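Local coordinates for kojibiose phosphorylase (Gut metagenome, PDB 6W0P), which belongs to glycoside hydrolase family 65, whose members pair a beta-sandwich N-terminal domain with a helical (alpha/alpha)6-barrel catalytic domain, at residues P588-F593 with L607-Y612; N486-F491 with M594-E599; R7-E12 with I16-F21. All blocks are in the same frame, centred on the assembly; numbering follows the deposited sequence. Where two conformers were deposited one is given.

Contact 1. Residues P588-F593 with L607-Y612; sequences PDVLMF and LANYNY
Leu591 and Val590, on the first turn of helix 590-596, meet Asn609 and Tyr610 of helix 603-613 without any hydrogen bond between the two segments. The apolar part is centred on Leu591, whose two methyl branches divide the work. Leu591 CD2 is placed 4.0 Å from Asn609 CB and equally far from the Tyr610 backbone N, so it packs on the helix backbone as much as on side chains. Leu591 CD1 reaches the ring of Tyr610 obliquely, 4.3 Å from Tyr610 CD1. The nearest CA pair, Leu591 and Tyr610, is separated by 7.0 Å, a short spacing that fits a side chain resting directly against the neighbouring main chain.

The second kind of contact is apolar against polar. Val590 CG1 stands 3.7 Å from Asn609 OD1, the two side chains crossing at about a right angle. With chi1 at 166°, CG1 lies anti to the backbone N and is turned onto the amide. Both ends of that amide are hydrogen-bonded: OD1 accepts from Phe546 N, while ND2 donates to Gln605 O and Leu544 O, which should fix its rotation. The Tyr610 hydroxyl is hydrogen-bonded to Asp640 OD2.

All four touching residues are buried, and the arrangement is plain helix-to-helix packing between consecutive helices of the helical catalytic domain characteristic of family 65.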
loop_
_atom_site.group_PDB
_atom_site.type_symbol
_atom_site.label_atom_id
_atom_site.label_comp_id
_atom_site.label_asym_id
_atom_site.label_seq_id
_atom_site.Cartn_x
_atom_site.Cartn_y
_atom_site.Cartn_z
ATOM N N PRO A 588 -2.647 24.048 2.642
ATOM C CA PRO A 588 -1.725 24.948 1.961
ATOM C C PRO A 588 -0.529 24.210 1.353
ATOM O O PRO A 588 0.147 23.461 2.047
ATOM C CB PRO A 588 -1.304 25.907 3.074
ATOM C CG PRO A 588 -2.509 25.917 3.991
ATOM C CD PRO A 588 -3.007 24.487 3.996
ATOM N N ASP A 589 -0.277 24.454 0.071
ATOM C CA ASP A 589 0.918 23.943 -0.643
ATOM C C ASP A 589 1.668 25.172 -1.172
ATOM O O ASP A 589 2.619 25.612 -0.506
ATOM C CB ASP A 589 0.462 22.887 -1.654
ATOM C CG ASP A 589 1.556 21.965 -2.126
ATOM O OD1 ASP A 589 2.564 22.508 -2.638
ATOM O OD2 ASP A 589 1.400 20.702 -1.977
ATOM N N VAL A 590 1.176 25.798 -2.245
ATOM C CA VAL A 590 1.711 27.108 -2.721
ATOM C C VAL A 590 1.613 28.116 -1.564
ATOM O O VAL A 590 2.600 28.846 -1.305
ATOM C CB VAL A 590 0.961 27.604 -3.963
ATOM C CG1 VAL A 590 1.255 29.077 -4.248
ATOM C CG2 VAL A 590 1.267 26.746 -5.167
ATOM N N LEU A 591 0.454 28.183 -0.908
ATOM C CA LEU A 591 0.161 29.203 0.138
ATOM C C LEU A 591 1.019 28.925 1.378
ATOM O O LEU A 591 1.268 29.863 2.163
ATOM C CB LEU A 591 -1.337 29.194 0.462
ATOM C CG LEU A 591 -2.259 29.768 -0.613
ATOM C CD1 LEU A 591 -3.629 30.090 -0.024
ATOM C CD2 LEU A 591 -1.659 31.015 -1.275
ATOM N N MET A 592 1.459 27.677 1.551
ATOM C CA MET A 592 2.410 27.320 2.627
ATOM C C MET A 592 3.758 28.025 2.379
ATOM O O MET A 592 4.234 28.685 3.289
ATOM C CB MET A 592 2.636 25.812 2.694
ATOM C CG MET A 592 3.315 25.402 3.964
ATOM S SD MET A 592 2.205 25.692 5.366
ATOM C CE MET A 592 3.386 25.687 6.710
ATOM N N PHE A 593 4.388 27.899 1.212
ATOM C CA PHE A 593 5.723 28.534 1.055
ATOM C C PHE A 593 5.542 30.059 0.992
ATOM O O PHE A 593 6.424 30.773 1.418
ATOM C CB PHE A 593 6.549 27.917 -0.076
ATOM C CG PHE A 593 6.132 28.271 -1.473
ATOM C CD1 PHE A 593 6.463 29.499 -2.016
ATOM C CD2 PHE A 593 5.464 27.351 -2.259
ATOM C CE1 PHE A 593 6.098 29.826 -3.313
ATOM C CE2 PHE A 593 5.122 27.662 -3.563
ATOM C CZ PHE A 593 5.437 28.903 -4.084
ATOM N N LEU A 607 -2.643 37.836 -3.278
ATOM C CA LEU A 607 -4.097 37.861 -3.610
ATOM C C LEU A 607 -4.333 36.958 -4.830
ATOM O O LEU A 607 -5.297 36.184 -4.809
ATOM C CB LEU A 607 -4.587 39.304 -3.797
ATOM C CG LEU A 607 -6.044 39.514 -4.239
ATOM C CD1 LEU A 607 -7.035 39.249 -3.124
ATOM C CD2 LEU A 607 -6.261 40.942 -4.757
ATOM N N ALA A 608 -3.462 36.982 -5.833
ATOM C CA ALA A 608 -3.646 36.139 -7.036
ATOM C C ALA A 608 -3.638 34.671 -6.602
ATOM O O ALA A 608 -4.565 33.944 -6.950
ATOM C CB ALA A 608 -2.576 36.420 -8.057
ATOM N N ASN A 609 -2.649 34.263 -5.809
ATOM C CA ASN A 609 -2.500 32.838 -5.394
ATOM C C ASN A 609 -3.595 32.474 -4.394
ATOM O O ASN A 609 -4.100 31.355 -4.471
ATOM C CB ASN A 609 -1.089 32.542 -4.912
ATOM C CG ASN A 609 -0.104 32.599 -6.058
ATOM O OD1 ASN A 609 0.130 31.566 -6.675
ATOM N ND2 ASN A 609 0.445 33.775 -6.370
ATOM N N TYR A 610 -3.947 33.386 -3.502
ATOM C CA TYR A 610 -5.024 33.157 -2.520
ATOM C C TYR A 610 -6.326 32.897 -3.284
ATOM O O TYR A 610 -7.071 31.949 -2.916
ATOM C CB TYR A 610 -5.151 34.331 -1.549
ATOM C CG TYR A 610 -6.233 34.158 -0.514
ATOM C CD1 TYR A 610 -5.985 33.559 0.713
ATOM C CD2 TYR A 610 -7.517 34.602 -0.769
ATOM C CE1 TYR A 610 -6.985 33.406 1.659
ATOM C CE2 TYR A 610 -8.528 34.454 0.162
ATOM C CZ TYR A 610 -8.269 33.824 1.366
ATOM O OH TYR A 610 -9.292 33.731 2.258
ATOM N N ASN A 611 -6.620 33.745 -4.273
ATOM C CA ASN A 611 -7.905 33.715 -5.013
ATOM C C ASN A 611 -7.965 32.409 -5.803
ATOM O O ASN A 611 -9.055 31.889 -5.946
ATOM C CB ASN A 611 -8.086 34.900 -5.964
ATOM C CG ASN A 611 -8.548 36.180 -5.295
ATOM O OD1 ASN A 611 -8.929 36.177 -4.134
ATOM N ND2 ASN A 611 -8.457 37.296 -6.005
ATOM N N TYR A 612 -6.844 31.910 -6.328
ATOM C CA TYR A 612 -6.853 30.641 -7.101
ATOM C C TYR A 612 -6.958 29.422 -6.154
ATOM O O TYR A 612 -7.771 28.546 -6.443
ATOM C CB TYR A 612 -5.645 30.518 -8.031
ATOM C CG TYR A 612 -5.766 29.319 -8.932
ATOM C CD1 TYR A 612 -6.424 29.388 -10.146
ATOM C CD2 TYR A 612 -5.297 28.080 -8.512
ATOM C CE1 TYR A 612 -6.569 28.263 -10.944
ATOM C CE2 TYR A 612 -5.408 26.958 -9.305
ATOM C CZ TYR A 612 -6.034 27.050 -10.531
ATOM O OH TYR A 612 -6.182 25.912 -11.261
#

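Contact 2. Residues N486-F491 with M594-E599; sequences NTYTNF and MFLYME
The ring of Phe491 presents its edge to the face of Tyr597 in an offset edge-to-face pair, with centroids 5.8 Å apart and planes inclined at 67°. The leading atom is Phe491 CE1, which comes to 3.7 Å from Tyr597 CD2; that carbon lies in the plane of the phenylalanine ring, at its rim. Seen from Tyr597 the approach is oblique, and the two side chains slide past each other in opposite directions. Phe593 stacks with Phe491, while Tyr597 also takes part in a cation-pi contact with Lys495 and an edge-to-face pair with Tyr425, so the aromatic pair belongs to a larger cluster.

Tyr488 is the other flat group. Leu596 CD1 sits at its edge, near the ring plane, 3.4 Å from Tyr488 OH and 4.1 Å from Tyr488 CE2; the leucine crosses the tyrosine at about a right angle. Tyr488 has CG anti to the backbone N (chi1 -176°), which extends the ring from helix 487-504 so that its hydroxyl end reaches the methyl.

Asn486 caps the start of that helix. Its OD1 accepts from Thr489 N at 2.8 Å, with an N-H...O angle of 159°, and from Thr489 OG1 at 2.6 Å, the donors arriving from opposite faces of the amide plane. Asn486 ND2 is held by Asp589, so both ends of the amide are engaged.

No hydrogen bond joins the two segments: their cohesion is aromatic and apolar, whereas the polar groups bond within the helix start or to residues beyond the two segments, which should steady the turn from which Tyr488 and Phe491 project.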
loop_
_atom_site.group_PDB
_atom_site.type_symbol
_atom_site.label_atom_id
_atom_site.label_comp_id
_atom_site.label_asym_id
_atom_site.label_seq_id
_atom_site.Cartn_x
_atom_site.Cartn_y
_atom_site.Cartn_z
ATOM N N ASN A 486 6.559 19.953 -8.145
ATOM C CA ASN A 486 5.801 20.514 -6.999
ATOM C C ASN A 486 6.554 21.765 -6.542
ATOM O O ASN A 486 7.770 21.670 -6.235
ATOM C CB ASN A 486 5.586 19.525 -5.867
ATOM C CG ASN A 486 5.108 20.199 -4.602
ATOM O OD1 ASN A 486 5.902 20.407 -3.684
ATOM N ND2 ASN A 486 3.824 20.523 -4.537
ATOM N N THR A 487 5.877 22.911 -6.547
ATOM C CA THR A 487 6.538 24.218 -6.332
ATOM C C THR A 487 6.997 24.321 -4.884
ATOM O O THR A 487 8.116 24.751 -4.678
ATOM C CB THR A 487 5.642 25.369 -6.783
ATOM O OG1 THR A 487 5.371 25.055 -8.153
ATOM C CG2 THR A 487 6.322 26.713 -6.623
ATOM N N TYR A 488 6.202 23.862 -3.916
ATOM C CA TYR A 488 6.652 23.875 -2.508
ATOM C C TYR A 488 8.002 23.148 -2.396
ATOM O O TYR A 488 8.964 23.705 -1.826
ATOM C CB TYR A 488 5.645 23.220 -1.563
ATOM C CG TYR A 488 6.071 23.339 -0.126
ATOM C CD1 TYR A 488 6.921 22.415 0.456
ATOM C CD2 TYR A 488 5.696 24.445 0.618
ATOM C CE1 TYR A 488 7.332 22.542 1.779
ATOM C CE2 TYR A 488 6.101 24.590 1.939
ATOM C CZ TYR A 488 6.918 23.637 2.527
ATOM O OH TYR A 488 7.342 23.847 3.809
ATOM N N THR A 489 8.076 21.921 -2.906
ATOM C CA THR A 489 9.305 21.083 -2.841
ATOM C C THR A 489 10.495 21.833 -3.479
ATOM O O THR A 489 11.569 21.949 -2.828
ATOM C CB THR A 489 9.029 19.716 -3.480
ATOM O OG1 THR A 489 7.926 19.090 -2.813
ATOM C CG2 THR A 489 10.241 18.813 -3.473
ATOM N N ASN A 490 10.324 22.350 -4.700
ATOM C CA ASN A 490 11.435 22.943 -5.486
ATOM C C ASN A 490 11.832 24.276 -4.845
ATOM O O ASN A 490 13.045 24.519 -4.680
ATOM C CB ASN A 490 11.072 23.103 -6.964
ATOM C CG ASN A 490 10.950 21.769 -7.665
ATOM O OD1 ASN A 490 10.842 20.740 -7.013
ATOM N ND2 ASN A 490 10.932 21.794 -8.990
ATOM N N PHE A 491 10.835 25.086 -4.497
ATOM C CA PHE A 491 11.031 26.419 -3.894
ATOM C C PHE A 491 11.826 26.249 -2.598
ATOM O O PHE A 491 12.896 26.880 -2.454
ATOM C CB PHE A 491 9.684 27.104 -3.664
ATOM C CG PHE A 491 9.771 28.532 -3.196
ATOM C CD1 PHE A 491 9.832 28.834 -1.848
ATOM C CD2 PHE A 491 9.757 29.575 -4.103
ATOM C CE1 PHE A 491 9.909 30.150 -1.424
ATOM C CE2 PHE A 491 9.802 30.891 -3.674
ATOM C CZ PHE A 491 9.867 31.174 -2.331
ATOM N N MET A 594 4.402 30.537 0.518
ATOM C CA MET A 594 4.122 31.981 0.464
ATOM C C MET A 594 3.981 32.500 1.900
ATOM O O MET A 594 4.559 33.560 2.197
ATOM C CB MET A 594 2.896 32.255 -0.398
ATOM C CG MET A 594 3.175 31.937 -1.867
ATOM S SD MET A 594 2.021 32.664 -3.056
ATOM C CE MET A 594 2.649 34.345 -3.063
ATOM N N PHE A 595 3.368 31.726 2.809
ATOM C CA PHE A 595 3.312 32.080 4.254
ATOM C C PHE A 595 4.727 32.109 4.852
ATOM O O PHE A 595 5.050 33.086 5.549
ATOM C CB PHE A 595 2.465 31.074 5.026
ATOM C CG PHE A 595 2.623 31.147 6.520
ATOM C CD1 PHE A 595 2.089 32.208 7.236
ATOM C CD2 PHE A 595 3.218 30.113 7.221
ATOM C CE1 PHE A 595 2.208 32.268 8.613
ATOM C CE2 PHE A 595 3.334 30.168 8.605
ATOM C CZ PHE A 595 2.846 31.252 9.293
ATOM N N LEU A 596 5.544 31.074 4.594
ATOM C CA LEU A 596 6.860 30.901 5.284
ATOM C C LEU A 596 7.811 32.028 4.861
ATOM O O LEU A 596 8.838 32.260 5.557
ATOM C CB LEU A 596 7.462 29.524 4.991
ATOM C CG LEU A 596 6.692 28.309 5.521
ATOM C CD1 LEU A 596 7.349 27.024 5.029
ATOM C CD2 LEU A 596 6.603 28.306 7.051
ATOM N N TYR A 597 7.483 32.680 3.751
ATOM C CA TYR A 597 8.281 33.749 3.102
ATOM C C TYR A 597 7.375 34.922 2.714
ATOM O O TYR A 597 7.618 35.566 1.652
ATOM C CB TYR A 597 9.033 33.148 1.916
ATOM C CG TYR A 597 10.196 32.283 2.316
ATOM C CD1 TYR A 597 11.391 32.821 2.771
ATOM C CD2 TYR A 597 10.090 30.911 2.221
ATOM C CE1 TYR A 597 12.454 32.004 3.137
ATOM C CE2 TYR A 597 11.139 30.083 2.573
ATOM C CZ TYR A 597 12.321 30.626 3.032
ATOM O OH TYR A 597 13.306 29.745 3.354
ATOM N N MET A 598 6.390 35.232 3.558
ATOM C CA MET A 598 5.366 36.294 3.318
ATOM C C MET A 598 6.059 37.633 3.008
ATOM O O MET A 598 5.510 38.415 2.207
ATOM C CB MET A 598 4.438 36.458 4.530
ATOM C CG MET A 598 5.154 36.848 5.827
ATOM S SD MET A 598 4.051 37.154 7.239
ATOM C CE MET A 598 3.057 35.660 7.241
ATOM N N GLU A 599 7.238 37.879 3.599
ATOM C CA GLU A 599 7.974 39.170 3.447
ATOM C C GLU A 599 8.409 39.401 1.989
ATOM O O GLU A 599 8.597 40.557 1.637
ATOM C CB GLU A 599 9.151 39.285 4.428
ATOM C CG GLU A 599 10.405 38.482 4.073
ATOM C CD GLU A 599 10.449 37.078 4.652
ATOM O OE1 GLU A 599 9.380 36.598 5.163
ATOM O OE2 GLU A 599 11.535 36.444 4.580
#

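Contact 3. Residues R7-E12 with I16-F21; sequences RYLETE and IVENNF
Glu10 and Asn19 cross at about a right angle, yet their flat ends are nearly aligned, the carboxylate and amide planes being only 24° apart. Glu10 CG lies 3.6 Å from Asn19 ND2, a packing contact; the bend at chi2 brings the carboxylate across the asparagine, with Glu10 OE1 close to Asn19 ND2 and CB. One water donates to Glu10 OE1 and accepts from Asn19 N, both at 2.9 Å; its bond to Tyr8 O is unusually short and so doubtful in detail.

Leu9 splits its branches between two neighbours: CD1 touches Ile16 CG2 at 3.6 Å, and CD2 meets Glu18 CB at the same distance. Tyr8 and Glu18 are turned almost perpendicular, ring and carboxylate planes 84° apart, with Glu18 OE2 near the ring plane at its edge, 3.8 Å from Tyr8 CE2; the same OE2 is hydrogen-bonded to His22 ND1. One face of that ring is covered by Leu9 CG, 3.7 Å above the plane and over its centre. Glu12 is extended beyond CG and lays OE2 against Val17 CG2, while OE1 forms a salt bridge with Arg15.

The direct hydrogen bond between the segments, somewhat bent, runs from Glu10 N to Val17 O and is 2.8 Å long. The segments' touching parts diverge by 125°, well short of antiparallel, consistent with the weak pairing of strand 10-11.

Together they form a beta hairpin at one margin of the large antiparallel sheet. Strand 15-19 pairs antiparallel with strand 109-118, where Arg115 forms a salt bridge with Glu18; helix 26-32 packs on Tyr8 and Leu9, and helix 308-324 touches Thr11 and Ile16.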
loop_
_atom_site.group_PDB
_atom_site.type_symbol
_atom_site.label_atom_id
_atom_site.label_comp_id
_atom_site.label_asym_id
_atom_site.label_seq_id
_atom_site.Cartn_x
_atom_site.Cartn_y
_atom_site.Cartn_z
ATOM N N ARG A 7 -20.109 21.773 23.703
ATOM C CA ARG A 7 -19.764 22.628 24.860
ATOM C C ARG A 7 -20.306 21.957 26.130
ATOM O O ARG A 7 -21.514 22.054 26.359
ATOM C CB ARG A 7 -20.395 24.007 24.650
ATOM C CG ARG A 7 -20.306 24.925 25.859
ATOM C CD ARG A 7 -18.864 25.246 26.193
ATOM N NE ARG A 7 -18.209 25.848 25.039
ATOM C CZ ARG A 7 -18.171 27.158 24.757
ATOM N NH1 ARG A 7 -18.729 28.050 25.563
ATOM N NH2 ARG A 7 -17.547 27.566 23.664
ATOM N N TYR A 8 -19.458 21.295 26.919
ATOM C CA TYR A 8 -19.865 20.677 28.206
ATOM C C TYR A 8 -19.027 21.227 29.364
ATOM O O TYR A 8 -19.403 20.896 30.525
ATOM C CB TYR A 8 -19.762 19.155 28.159
ATOM C CG TYR A 8 -18.369 18.568 28.256
ATOM C CD1 TYR A 8 -17.511 18.569 27.170
ATOM C CD2 TYR A 8 -17.925 17.963 29.418
ATOM C CE1 TYR A 8 -16.250 17.993 27.237
ATOM C CE2 TYR A 8 -16.665 17.387 29.506
ATOM C CZ TYR A 8 -15.820 17.406 28.411
ATOM O OH TYR A 8 -14.572 16.840 28.481
ATOM N N LEU A 9 -17.996 22.041 29.093
ATOM C CA LEU A 9 -17.083 22.567 30.149
ATOM C C LEU A 9 -17.446 24.014 30.484
ATOM O O LEU A 9 -17.836 24.762 29.585
ATOM C CB LEU A 9 -15.626 22.412 29.699
ATOM C CG LEU A 9 -15.180 20.954 29.576
ATOM C CD1 LEU A 9 -13.790 20.846 28.979
ATOM C CD2 LEU A 9 -15.205 20.259 30.925
ATOM N N GLU A 10 -17.351 24.375 31.755
ATOM C CA GLU A 10 -17.568 25.767 32.218
ATOM C C GLU A 10 -16.508 26.683 31.588
ATOM O O GLU A 10 -15.349 26.244 31.345
ATOM C CB GLU A 10 -17.521 25.867 33.740
ATOM C CG GLU A 10 -18.591 25.046 34.439
ATOM C CD GLU A 10 -19.978 25.083 33.815
ATOM O OE1 GLU A 10 -20.570 24.009 33.623
ATOM O OE2 GLU A 10 -20.457 26.191 33.500
ATOM N N THR A 11 -16.926 27.917 31.336
ATOM C CA THR A 11 -16.120 29.025 30.783
ATOM C C THR A 11 -15.592 29.888 31.924
ATOM O O THR A 11 -16.395 30.615 32.515
ATOM C CB THR A 11 -16.958 29.860 29.821
ATOM O OG1 THR A 11 -17.355 28.962 28.788
ATOM C CG2 THR A 11 -16.173 31.008 29.237
ATOM N N GLU A 12 -14.292 29.795 32.193
ATOM C CA GLU A 12 -13.545 30.651 33.148
ATOM C C GLU A 12 -12.215 31.025 32.506
ATOM O O GLU A 12 -11.615 30.209 31.810
ATOM C CB GLU A 12 -13.197 29.924 34.440
ATOM C CG GLU A 12 -14.375 29.509 35.288
ATOM C CD GLU A 12 -13.911 29.016 36.646
ATOM O OE1 GLU A 12 -12.777 29.413 37.067
ATOM O OE2 GLU A 12 -14.672 28.240 37.278
ATOM N N ILE A 16 -10.145 25.299 33.522
ATOM C CA ILE A 16 -11.130 24.426 32.842
ATOM C C ILE A 16 -11.868 23.727 33.977
ATOM O O ILE A 16 -11.179 23.166 34.903
ATOM C CB ILE A 16 -10.446 23.444 31.876
ATOM C CG1 ILE A 16 -9.385 24.110 30.991
ATOM C CG2 ILE A 16 -11.476 22.725 31.033
ATOM C CD1 ILE A 16 -9.901 25.296 30.172
ATOM N N VAL A 17 -13.189 23.798 33.969
ATOM C CA VAL A 17 -14.036 23.185 35.024
ATOM C C VAL A 17 -15.060 22.269 34.360
ATOM O O VAL A 17 -15.755 22.736 33.420
ATOM C CB VAL A 17 -14.701 24.259 35.903
ATOM C CG1 VAL A 17 -15.601 23.631 36.972
ATOM C CG2 VAL A 17 -13.643 25.119 36.558
ATOM N N GLU A 18 -15.152 21.025 34.837
ATOM C CA GLU A 18 -16.283 20.109 34.518
ATOM C C GLU A 18 -17.215 20.077 35.734
ATOM O O GLU A 18 -16.755 19.694 36.794
ATOM C CB GLU A 18 -15.801 18.703 34.142
ATOM C CG GLU A 18 -16.917 17.806 33.614
ATOM C CD GLU A 18 -16.560 16.336 33.427
ATOM O OE1 GLU A 18 -15.443 15.911 33.853
ATOM O OE2 GLU A 18 -17.386 15.624 32.809
ATOM N N ASN A 19 -18.439 20.564 35.577
ATOM C CA ASN A 19 -19.503 20.569 36.616
ATOM C C ASN A 19 -20.338 19.304 36.406
ATOM O O ASN A 19 -21.006 19.220 35.365
ATOM C CB ASN A 19 -20.405 21.809 36.516
ATOM C CG ASN A 19 -19.917 23.019 37.287
ATOM O OD1 ASN A 19 -18.852 22.989 37.905
ATOM N ND2 ASN A 19 -20.684 24.101 37.250
ATOM N N ASN A 20 -20.278 18.357 37.344
ATOM C CA ASN A 20 -20.873 17.001 37.189
ATOM C C ASN A 20 -19.998 16.171 36.241
ATOM O O ASN A 20 -19.341 16.759 35.355
ATOM C CB ASN A 20 -22.322 17.034 36.684
ATOM C CG ASN A 20 -23.228 17.871 37.564
ATOM O OD1 ASN A 20 -23.169 17.793 38.796
ATOM N ND2 ASN A 20 -24.080 18.667 36.933
ATOM N N PHE A 21 -19.993 14.852 36.448
ATOM C CA PHE A 21 -19.303 13.879 35.576
ATOM C C PHE A 21 -20.170 13.659 34.352
ATOM O O PHE A 21 -21.342 13.388 34.575
ATOM C CB PHE A 21 -19.076 12.546 36.282
ATOM C CG PHE A 21 -18.332 11.527 35.452
ATOM C CD1 PHE A 21 -17.212 11.891 34.709
ATOM C CD2 PHE A 21 -18.737 10.198 35.422
ATOM C CE1 PHE A 21 -16.530 10.951 33.950
ATOM C CE2 PHE A 21 -18.043 9.256 34.669
ATOM C CZ PHE A 21 -16.937 9.635 33.947
HETATM O O HOH W 1 -19.308 21.507 32.976
#

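Contacts 1 and 2 share helix 590-596, and their centres lie about 9 Å apart; they touch directly through Asp589 and Phe593, the latter also packing on Thr487. Their segments alternate along the chain, and helix 590-596 packs against helix 603-613 and helix 487-504. Both are buried and lack hydrogen bonds between their paired segments, but contact 1 sets aliphatic branches against an amide, main chain and a ring, while contact 2 is mostly ring packing with one leucine methyl. Contact 3, about 39 and 42 Å away between centres, is only partly buried. At a sheet margin, it combines a backbone bond, a bridging water and carboxylates with its apolar packing.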